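Local coordinates for protein 33 kDa chaperonin (Thermotoga maritima, PDB 1VQ0) that probably acts as a redox-regulated molecular chaperone that protects thermally unfolding and oxidatively damaged proteins from irreversible aggregation, at residues V104-N109 and K113-G118; A59-P64 and F166-L171; G53-G58 and R83-Q88. One frame throughout, in Å; residues are numbered along the deposited sequence.

Interaction 1: residues V104-N109 and K113-G118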
loop_
_atom_site.group_PDB
_atom_site.type_symbol
_atom_site.label_atom_id
_atom_site.label_comp_id
_atom_site.label_asym_id
_atom_site.label_seq_id
_atom_site.Cartn_x
_atom_site.Cartn_y
_atom_site.Cartn_z
ATOM N N VAL A 104 -16.373 -4.959 -21.842
ATOM C CA VAL A 104 -15.522 -6.126 -22.000
ATOM C C VAL A 104 -16.355 -7.411 -22.210
ATOM O O VAL A 104 -17.378 -7.632 -21.532
ATOM C CB VAL A 104 -14.599 -6.304 -20.753
ATOM C CG1 VAL A 104 -15.407 -6.647 -19.526
ATOM C CG2 VAL A 104 -13.548 -7.386 -21.034
ATOM N N GLU A 105 -15.899 -8.234 -23.159
ATOM C CA GLU A 105 -16.449 -9.553 -23.427
ATOM C C GLU A 105 -15.306 -10.547 -23.577
ATOM O O GLU A 105 -14.245 -10.215 -24.067
ATOM C CB GLU A 105 -17.200 -9.571 -24.741
ATOM C CG GLU A 105 -18.439 -8.701 -24.830
ATOM C CD GLU A 105 -19.078 -8.754 -26.249
ATOM O OE1 GLU A 105 -18.542 -9.411 -27.192
ATOM O OE2 GLU A 105 -20.125 -8.118 -26.425
ATOM N N LEU A 106 -15.563 -11.787 -23.222
ATOM C CA LEU A 106 -14.599 -12.889 -23.367
ATOM C C LEU A 106 -15.430 -14.174 -23.520
ATOM O O LEU A 106 -16.609 -14.185 -23.122
ATOM C CB LEU A 106 -13.800 -13.018 -22.052
ATOM C CG LEU A 106 -12.582 -12.124 -21.821
ATOM C CD1 LEU A 106 -11.921 -12.488 -20.505
ATOM C CD2 LEU A 106 -11.633 -12.340 -22.964
ATOM N N PRO A 107 -14.857 -15.247 -24.064
ATOM C CA PRO A 107 -15.510 -16.545 -24.015
ATOM C C PRO A 107 -15.749 -16.954 -22.559
ATOM O O PRO A 107 -15.064 -16.483 -21.635
ATOM C CB PRO A 107 -14.461 -17.481 -24.641
ATOM C CG PRO A 107 -13.642 -16.533 -25.604
ATOM C CD PRO A 107 -13.543 -15.314 -24.749
ATOM N N LEU A 108 -16.733 -17.792 -22.349
ATOM C CA LEU A 108 -16.883 -18.415 -21.039
ATOM C C LEU A 108 -15.635 -19.237 -20.723
ATOM O O LEU A 108 -14.959 -19.727 -21.629
ATOM C CB LEU A 108 -18.105 -19.312 -21.006
ATOM C CG LEU A 108 -19.435 -18.663 -21.279
ATOM C CD1 LEU A 108 -20.502 -19.758 -21.498
ATOM C CD2 LEU A 108 -19.784 -17.726 -20.140
ATOM N N ASN A 109 -15.338 -19.416 -19.436
ATOM C CA ASN A 109 -14.271 -20.362 -19.045
ATOM C C ASN A 109 -14.716 -21.801 -19.338
ATOM O O ASN A 109 -15.846 -22.008 -19.773
ATOM C CB ASN A 109 -13.832 -20.136 -17.584
ATOM C CG ASN A 109 -14.868 -20.595 -16.538
ATOM O OD1 ASN A 109 -15.742 -21.469 -16.777
ATOM N ND2 ASN A 109 -14.736 -20.009 -15.346
ATOM N N LYS A 113 -18.671 -20.684 -16.926
ATOM C CA LYS A 113 -18.880 -19.508 -16.131
ATOM C C LYS A 113 -18.272 -18.241 -16.831
ATOM O O LYS A 113 -17.410 -18.366 -17.698
ATOM C CB LYS A 113 -18.193 -19.725 -14.779
ATOM C CG LYS A 113 -18.681 -20.893 -13.953
ATOM C CD LYS A 113 -20.164 -21.137 -14.124
ATOM C CE LYS A 113 -20.748 -22.172 -13.120
ATOM N NZ LYS A 113 -21.937 -22.925 -13.695
ATOM N N PHE A 114 -18.738 -17.048 -16.450
ATOM C CA PHE A 114 -18.044 -15.810 -16.821
ATOM C C PHE A 114 -16.580 -15.807 -16.318
ATOM O O PHE A 114 -16.274 -16.182 -15.165
ATOM C CB PHE A 114 -18.797 -14.543 -16.404
ATOM C CG PHE A 114 -20.066 -14.291 -17.241
ATOM C CD1 PHE A 114 -19.978 -13.831 -18.566
ATOM C CD2 PHE A 114 -21.319 -14.587 -16.745
ATOM C CE1 PHE A 114 -21.134 -13.655 -19.376
ATOM C CE2 PHE A 114 -22.483 -14.370 -17.545
ATOM C CZ PHE A 114 -22.387 -13.919 -18.850
ATOM N N ASP A 115 -15.684 -15.415 -17.220
ATOM C CA ASP A 115 -14.243 -15.495 -16.998
ATOM C C ASP A 115 -13.726 -14.262 -16.315
ATOM O O ASP A 115 -13.007 -13.435 -16.891
ATOM C CB ASP A 115 -13.499 -15.740 -18.306
ATOM C CG ASP A 115 -12.071 -16.094 -18.099
ATOM O OD1 ASP A 115 -11.678 -16.390 -16.928
ATOM O OD2 ASP A 115 -11.294 -16.107 -19.058
ATOM N N VAL A 116 -14.109 -14.147 -15.044
ATOM C CA VAL A 116 -13.657 -13.039 -14.193
ATOM C C VAL A 116 -12.130 -12.972 -14.126
ATOM O O VAL A 116 -11.534 -11.911 -14.367
ATOM C CB VAL A 116 -14.324 -13.149 -12.811
ATOM C CG1 VAL A 116 -13.777 -12.121 -11.830
ATOM C CG2 VAL A 116 -15.835 -13.004 -12.971
ATOM N N ALA A 117 -11.478 -14.122 -13.877
ATOM C CA ALA A 117 -10.024 -14.204 -13.760
ATOM C C ALA A 117 -9.364 -13.730 -15.071
ATOM O O ALA A 117 -8.412 -12.959 -15.073
ATOM C CB ALA A 117 -9.592 -15.643 -13.381
ATOM N N GLY A 118 -9.888 -14.191 -16.189
ATOM C CA GLY A 118 -9.395 -13.781 -17.506
ATOM C C GLY A 118 -9.631 -12.292 -17.723
ATOM O O GLY A 118 -8.805 -11.584 -18.271
HETATM O O HOH W 1 -12.227 -16.533 -21.568
HETATM O O HOH W 2 -16.478 -14.600 -19.965
HETATM O O HOH W 3 -12.339 -18.344 -15.050
#
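Asn109 and Lys113, at the two ends of a three-residue connection, are joined by two hydrogen bonds. The amide N of Asn109 donates to Lys113 O at 2.9 Å with an N-H...O angle of 156°. In return Lys113 N donates to Asn109 OD1 at 3.0 Å, arriving from above the carboxamide plane, 54° out of it. With chi1 at 72°, Asn109 CG sits between its own N and carbonyl carbon, which folds the carboxamide back so that OD1 can reach Lys113 N; ND2 lies against Lys113 CB. Replacing Asn109 by alanine would probably leave Lys113 N without this acceptor and the three-residue connection freer to move. Leu108 CD2 comes over one face of the Phe114 ring, displaced toward its rim and 4.2 Å from Phe114 CD1, while the Phe114 side chain also rests on Tyr46 and Val50 of helix 46-62.

Asp115 reaches the 104-109 segment largely through water. One water donates to both Pro107 O and Asp115 OD2, a second donates to Pro107 O and accepts from Asp115 N, and a third links Asn109 ND2 to Asp115 OD1. Beside them, Leu106 CD1 lies 3.6 Å from Gly118 C. Asp115 holds the N-cap position of helix 116-120, and its OD1 accepts a weak capping bond from Gly118 N at 2.9 Å; the whole is a surface loop closing on a capped helix start.

Interaction 2: residues A59-P64 and F166-L171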
loop_
_atom_site.group_PDB
_atom_site.type_symbol
_atom_site.label_atom_id
_atom_site.label_comp_id
_atom_site.label_asym_id
_atom_site.label_seq_id
_atom_site.Cartn_x
_atom_site.Cartn_y
_atom_site.Cartn_z
ATOM N N ALA A 59 -16.927 -5.232 -1.165
ATOM C CA ALA A 59 -17.029 -3.966 -0.442
ATOM C C ALA A 59 -18.229 -3.897 0.583
ATOM O O ALA A 59 -18.068 -3.442 1.729
ATOM C CB ALA A 59 -17.053 -2.805 -1.433
ATOM N N ALA A 60 -19.402 -4.350 0.154
ATOM C CA ALA A 60 -20.583 -4.390 1.006
ATOM C C ALA A 60 -20.404 -5.262 2.216
ATOM O O ALA A 60 -20.848 -4.917 3.284
ATOM C CB ALA A 60 -21.758 -4.878 0.256
ATOM N N LEU A 61 -19.765 -6.410 2.023
ATOM C CA LEU A 61 -19.615 -7.372 3.114
ATOM C C LEU A 61 -18.813 -6.857 4.299
ATOM O O LEU A 61 -19.008 -7.331 5.439
ATOM C CB LEU A 61 -19.031 -8.695 2.592
ATOM C CG LEU A 61 -20.034 -9.560 1.810
ATOM C CD1 LEU A 61 -19.310 -10.691 1.134
ATOM C CD2 LEU A 61 -21.144 -10.147 2.625
ATOM N N VAL A 62 -17.915 -5.890 4.053
ATOM C CA VAL A 62 -17.042 -5.347 5.124
ATOM C C VAL A 62 -17.690 -4.126 5.763
ATOM O O VAL A 62 -17.233 -3.699 6.806
ATOM C CB VAL A 62 -15.590 -5.003 4.676
ATOM C CG1 VAL A 62 -14.879 -6.244 4.052
ATOM C CG2 VAL A 62 -15.607 -3.930 3.636
ATOM N N THR A 63 -18.785 -3.587 5.195
ATOM C CA THR A 63 -19.414 -2.353 5.795
ATOM C C THR A 63 -19.683 -2.358 7.293
ATOM O O THR A 63 -19.515 -1.311 7.915
ATOM C CB THR A 63 -20.710 -1.904 5.116
ATOM O OG1 THR A 63 -21.600 -3.007 4.947
ATOM C CG2 THR A 63 -20.421 -1.371 3.671
ATOM N N PRO A 64 -20.147 -3.469 7.878
ATOM C CA PRO A 64 -20.494 -3.462 9.344
ATOM C C PRO A 64 -19.304 -3.206 10.222
ATOM O O PRO A 64 -19.465 -2.919 11.381
ATOM C CB PRO A 64 -20.965 -4.889 9.601
ATOM C CG PRO A 64 -21.303 -5.401 8.250
ATOM C CD PRO A 64 -20.410 -4.780 7.273
ATOM N N PHE A 166 -14.456 -15.594 2.060
ATOM C CA PHE A 166 -15.498 -14.881 1.292
ATOM C C PHE A 166 -16.078 -15.815 0.237
ATOM O O PHE A 166 -15.353 -16.535 -0.436
ATOM C CB PHE A 166 -14.955 -13.644 0.604
ATOM C CG PHE A 166 -14.669 -12.480 1.506
ATOM C CD1 PHE A 166 -13.550 -12.471 2.338
ATOM C CD2 PHE A 166 -15.468 -11.357 1.457
ATOM C CE1 PHE A 166 -13.256 -11.364 3.138
ATOM C CE2 PHE A 166 -15.214 -10.289 2.265
ATOM C CZ PHE A 166 -14.084 -10.262 3.082
ATOM N N SER A 167 -17.394 -15.876 0.146
ATOM C CA SER A 167 -18.038 -16.545 -0.979
ATOM C C SER A 167 -18.992 -15.602 -1.635
ATOM O O SER A 167 -19.845 -15.050 -0.967
ATOM C CB SER A 167 -18.754 -17.776 -0.560
ATOM O OG SER A 167 -19.262 -18.468 -1.704
ATOM N N ILE A 168 -18.827 -15.430 -2.958
ATOM C CA ILE A 168 -19.457 -14.346 -3.724
ATOM C C ILE A 168 -19.923 -14.849 -5.081
ATOM O O ILE A 168 -19.208 -15.599 -5.743
ATOM C CB ILE A 168 -18.449 -13.144 -3.940
ATOM C CG1 ILE A 168 -18.004 -12.490 -2.622
ATOM C CG2 ILE A 168 -19.093 -12.079 -4.820
ATOM C CD1 ILE A 168 -16.928 -11.436 -2.794
ATOM N N GLY A 169 -21.113 -14.419 -5.506
ATOM C CA GLY A 169 -21.718 -14.892 -6.764
ATOM C C GLY A 169 -22.651 -13.843 -7.329
ATOM O O GLY A 169 -23.370 -13.148 -6.586
ATOM N N VAL A 170 -22.612 -13.688 -8.648
ATOM C CA VAL A 170 -23.522 -12.819 -9.378
ATOM C C VAL A 170 -24.107 -13.631 -10.561
ATOM O O VAL A 170 -23.362 -14.111 -11.373
ATOM C CB VAL A 170 -22.799 -11.613 -9.957
ATOM C CG1 VAL A 170 -23.693 -10.922 -10.957
ATOM C CG2 VAL A 170 -22.369 -10.654 -8.859
ATOM N N LEU A 171 -25.426 -13.790 -10.591
ATOM C CA LEU A 171 -26.173 -14.368 -11.727
ATOM C C LEU A 171 -26.978 -13.259 -12.420
ATOM O O LEU A 171 -27.824 -12.584 -11.843
ATOM C CB LEU A 171 -27.110 -15.465 -11.255
ATOM C CG LEU A 171 -27.813 -16.292 -12.300
ATOM C CD1 LEU A 171 -26.779 -17.196 -13.017
ATOM C CD2 LEU A 171 -28.959 -17.150 -11.704
#
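Phe166 meets Leu61 and Val62 near the C-terminal end of helix 46-62. Its ring has two neighbours there: Val62 CG1 stands at the edge, near the ring plane and 4.2 Å from CZ, whereas Leu61 CD1 approaches obliquely to within 3.9 Å of Phe166 CD2. Leu61 CB adds a flanking contact at 4.1 Å from Phe166 CE2. With Leu61 CG anti to its carbonyl carbon (chi1 -75°), the Leu61 and Phe166 side chains run past one another in opposite directions. Ala149 and Leu152 of helix 149-160 also touch Phe166, and Phe156 of that helix touches Val62.

Ser167 points away from the helix, and its side chain touches Phe183 of strand 176-187, its backbone hydrogen-bonding partner. The contact is thus helix-on-sheet packing, with helix 46-62 laid against 164-173, an outermost strand of the large mixed sheet within this chain.

Ile168 points back at the helix. Its CG1 lies 4.4 Å from Leu61 CD1, a looser approach than that of Phe166, and it also touches Arg54 and Ile57 one to two turns earlier. Gly169 continues the strand pairing through Gly181, while Val170 packs on Val50 and Ile57, farther toward the N-terminal end of the same helix.

Interaction 3: residues G53-G58 and R83-Q88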
loop_
_atom_site.group_PDB
_atom_site.type_symbol
_atom_site.label_atom_id
_atom_site.label_comp_id
_atom_site.label_asym_id
_atom_site.label_seq_id
_atom_site.Cartn_x
_atom_site.Cartn_y
_atom_site.Cartn_z
ATOM N N GLY A 53 -19.831 -6.591 -9.945
ATOM C CA GLY A 53 -20.770 -7.069 -8.952
ATOM C C GLY A 53 -20.059 -7.796 -7.816
ATOM O O GLY A 53 -20.329 -7.572 -6.646
ATOM N N ARG A 54 -19.122 -8.648 -8.153
ATOM C CA ARG A 54 -18.415 -9.370 -7.149
ATOM C C ARG A 54 -17.625 -8.438 -6.246
ATOM O O ARG A 54 -17.561 -8.655 -5.010
ATOM C CB ARG A 54 -17.447 -10.342 -7.755
ATOM C CG ARG A 54 -18.065 -11.637 -8.348
ATOM C CD ARG A 54 -16.984 -12.728 -8.561
ATOM N NE ARG A 54 -17.460 -13.792 -9.428
ATOM C CZ ARG A 54 -16.701 -14.791 -9.877
ATOM N NH1 ARG A 54 -15.433 -14.863 -9.536
ATOM N NH2 ARG A 54 -17.204 -15.712 -10.678
ATOM N N ALA A 55 -17.047 -7.412 -6.874
ATOM C CA ALA A 55 -16.259 -6.429 -6.190
ATOM C C ALA A 55 -17.132 -5.557 -5.242
ATOM O O ALA A 55 -16.747 -5.381 -4.070
ATOM C CB ALA A 55 -15.490 -5.585 -7.150
ATOM N N LEU A 56 -18.304 -5.105 -5.753
ATOM C CA LEU A 56 -19.326 -4.402 -4.963
ATOM C C LEU A 56 -19.807 -5.255 -3.787
ATOM O O LEU A 56 -19.951 -4.764 -2.698
ATOM C CB LEU A 56 -20.542 -4.001 -5.821
ATOM C CG LEU A 56 -20.277 -2.981 -6.909
ATOM C CD1 LEU A 56 -21.479 -2.749 -7.875
ATOM C CD2 LEU A 56 -19.871 -1.667 -6.222
ATOM N N ILE A 57 -20.056 -6.533 -4.023
ATOM C CA ILE A 57 -20.457 -7.443 -2.922
ATOM C C ILE A 57 -19.347 -7.466 -1.845
ATOM O O ILE A 57 -19.614 -7.257 -0.673
ATOM C CB ILE A 57 -20.765 -8.849 -3.454
ATOM C CG1 ILE A 57 -22.019 -8.785 -4.357
ATOM C CG2 ILE A 57 -20.969 -9.866 -2.320
ATOM C CD1 ILE A 57 -22.129 -9.939 -5.365
ATOM N N GLY A 58 -18.116 -7.702 -2.284
ATOM C CA GLY A 58 -16.918 -7.629 -1.430
ATOM C C GLY A 58 -16.909 -6.407 -0.549
ATOM O O GLY A 58 -16.880 -6.525 0.660
ATOM N N ARG A 83 -9.021 -4.367 -17.202
ATOM C CA ARG A 83 -7.953 -3.444 -16.795
ATOM C C ARG A 83 -7.972 -3.041 -15.333
ATOM O O ARG A 83 -6.956 -3.127 -14.631
ATOM C CB ARG A 83 -7.891 -2.209 -17.692
ATOM C CG ARG A 83 -7.784 -2.504 -19.178
ATOM C CD ARG A 83 -7.184 -1.364 -20.080
ATOM N NE ARG A 83 -7.706 -0.001 -19.865
ATOM C CZ ARG A 83 -8.857 0.498 -20.355
ATOM N NH1 ARG A 83 -9.708 -0.248 -21.081
ATOM N NH2 ARG A 83 -9.175 1.763 -20.069
ATOM N N ARG A 84 -9.133 -2.583 -14.880
ATOM C CA ARG A 84 -9.300 -2.078 -13.530
ATOM C C ARG A 84 -10.731 -2.241 -13.019
ATOM O O ARG A 84 -11.684 -2.038 -13.762
ATOM C CB ARG A 84 -8.940 -0.578 -13.440
ATOM C CG ARG A 84 -8.390 -0.241 -12.051
ATOM C CD ARG A 84 -7.727 1.053 -12.005
ATOM N NE ARG A 84 -7.059 1.356 -10.734
ATOM C CZ ARG A 84 -6.278 2.439 -10.568
ATOM N NH1 ARG A 84 -6.079 3.289 -11.557
ATOM N NH2 ARG A 84 -5.692 2.702 -9.436
ATOM N N VAL A 85 -10.824 -2.640 -11.749
ATOM C CA VAL A 85 -12.070 -2.825 -11.037
ATOM C C VAL A 85 -11.968 -2.153 -9.677
ATOM O O VAL A 85 -11.096 -2.510 -8.865
ATOM C CB VAL A 85 -12.366 -4.321 -10.809
ATOM C CG1 VAL A 85 -13.735 -4.502 -10.261
ATOM C CG2 VAL A 85 -12.224 -5.090 -12.070
ATOM N N VAL A 86 -12.886 -1.211 -9.422
ATOM C CA VAL A 86 -12.862 -0.369 -8.228
ATOM C C VAL A 86 -14.243 -0.395 -7.531
ATOM O O VAL A 86 -15.285 -0.138 -8.148
ATOM C CB VAL A 86 -12.498 1.109 -8.591
ATOM C CG1 VAL A 86 -12.444 1.971 -7.369
ATOM C CG2 VAL A 86 -11.176 1.188 -9.249
ATOM N N ALA A 87 -14.263 -0.781 -6.272
ATOM C CA ALA A 87 -15.497 -0.761 -5.524
ATOM C C ALA A 87 -15.287 -0.134 -4.194
ATOM O O ALA A 87 -14.400 -0.562 -3.459
ATOM C CB ALA A 87 -16.082 -2.141 -5.395
ATOM N N GLN A 88 -16.090 0.902 -3.904
ATOM C CA GLN A 88 -16.040 1.598 -2.622
ATOM C C GLN A 88 -17.313 1.369 -1.805
ATOM O O GLN A 88 -18.388 1.411 -2.348
ATOM C CB GLN A 88 -15.870 3.047 -2.876
ATOM C CG GLN A 88 -15.669 3.883 -1.636
ATOM C CD GLN A 88 -15.308 5.277 -2.000
ATOM O OE1 GLN A 88 -16.179 6.133 -2.133
ATOM N NE2 GLN A 88 -14.025 5.538 -2.136
#
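Helix 46-62 packs here on strand 84-90 of the large mixed sheet, an alpha/beta layer contact in the buried interior of the Hsp33 fold. The local axes of 53-58 and 84-88 run in roughly the same direction, 31° apart, and approach to 7.3 Å. The nearest pair of alpha carbons, Leu56 CA and Ala87 CA, are 5.3 Å apart, a closeness consistent with the small Ala55 and Ala87 at the interface.

The methyl of Ala87 points at the helix and meets backbone as well as side chains. Its CB lies 3.6 Å from Ala55 O and 3.7 Å from Leu56 N, so it is set against the peptide joining these two residues. Ala55 CB stands 3.9 Å from that methyl and 3.7 Å from Val85 CG1, touching two inward-facing residues of the strand. Val85 CG1 is anti to its backbone N, chi1 -172°, and this branch makes the approach; the same side chain also touches Val51. Leu56 also brings its CD2 branch to 3.9 Å from Ala87 CB.

On the reverse side of the strand, Val86 and Gln88 lie against Trp277, a neighbour in sequence of the zinc ligands Cys275 and Cys278. No hydrogen bond crosses between 53-58 and 83-88. The contact between these segments is thus apolar, and the close approach is consistent with the small size of the two alanine side chains.

Following the chain from the N terminus, the first segments used are on helix 46-62, which supplies one to both interaction 3 and interaction 2. Interaction 3 closes a loop when strand 84-90 returns to the helix at 83-88. Interaction 1 follows in series, closing the short turn between 104-109 and 113-118 and tying the loop after strand 94-99 to the start of helix 116-120. Interaction 2 closes last, at 166-171, and spans interaction 1 within its long loop, while its segments alternate with those of interaction 3. Helix 46-62 thereby joins strands 84-90 and 164-173 of one sheet. Interaction 1 meets interaction 3 where Val116 CG2 lies 3.7 Å from Arg54 CZ, but does not touch interaction 2.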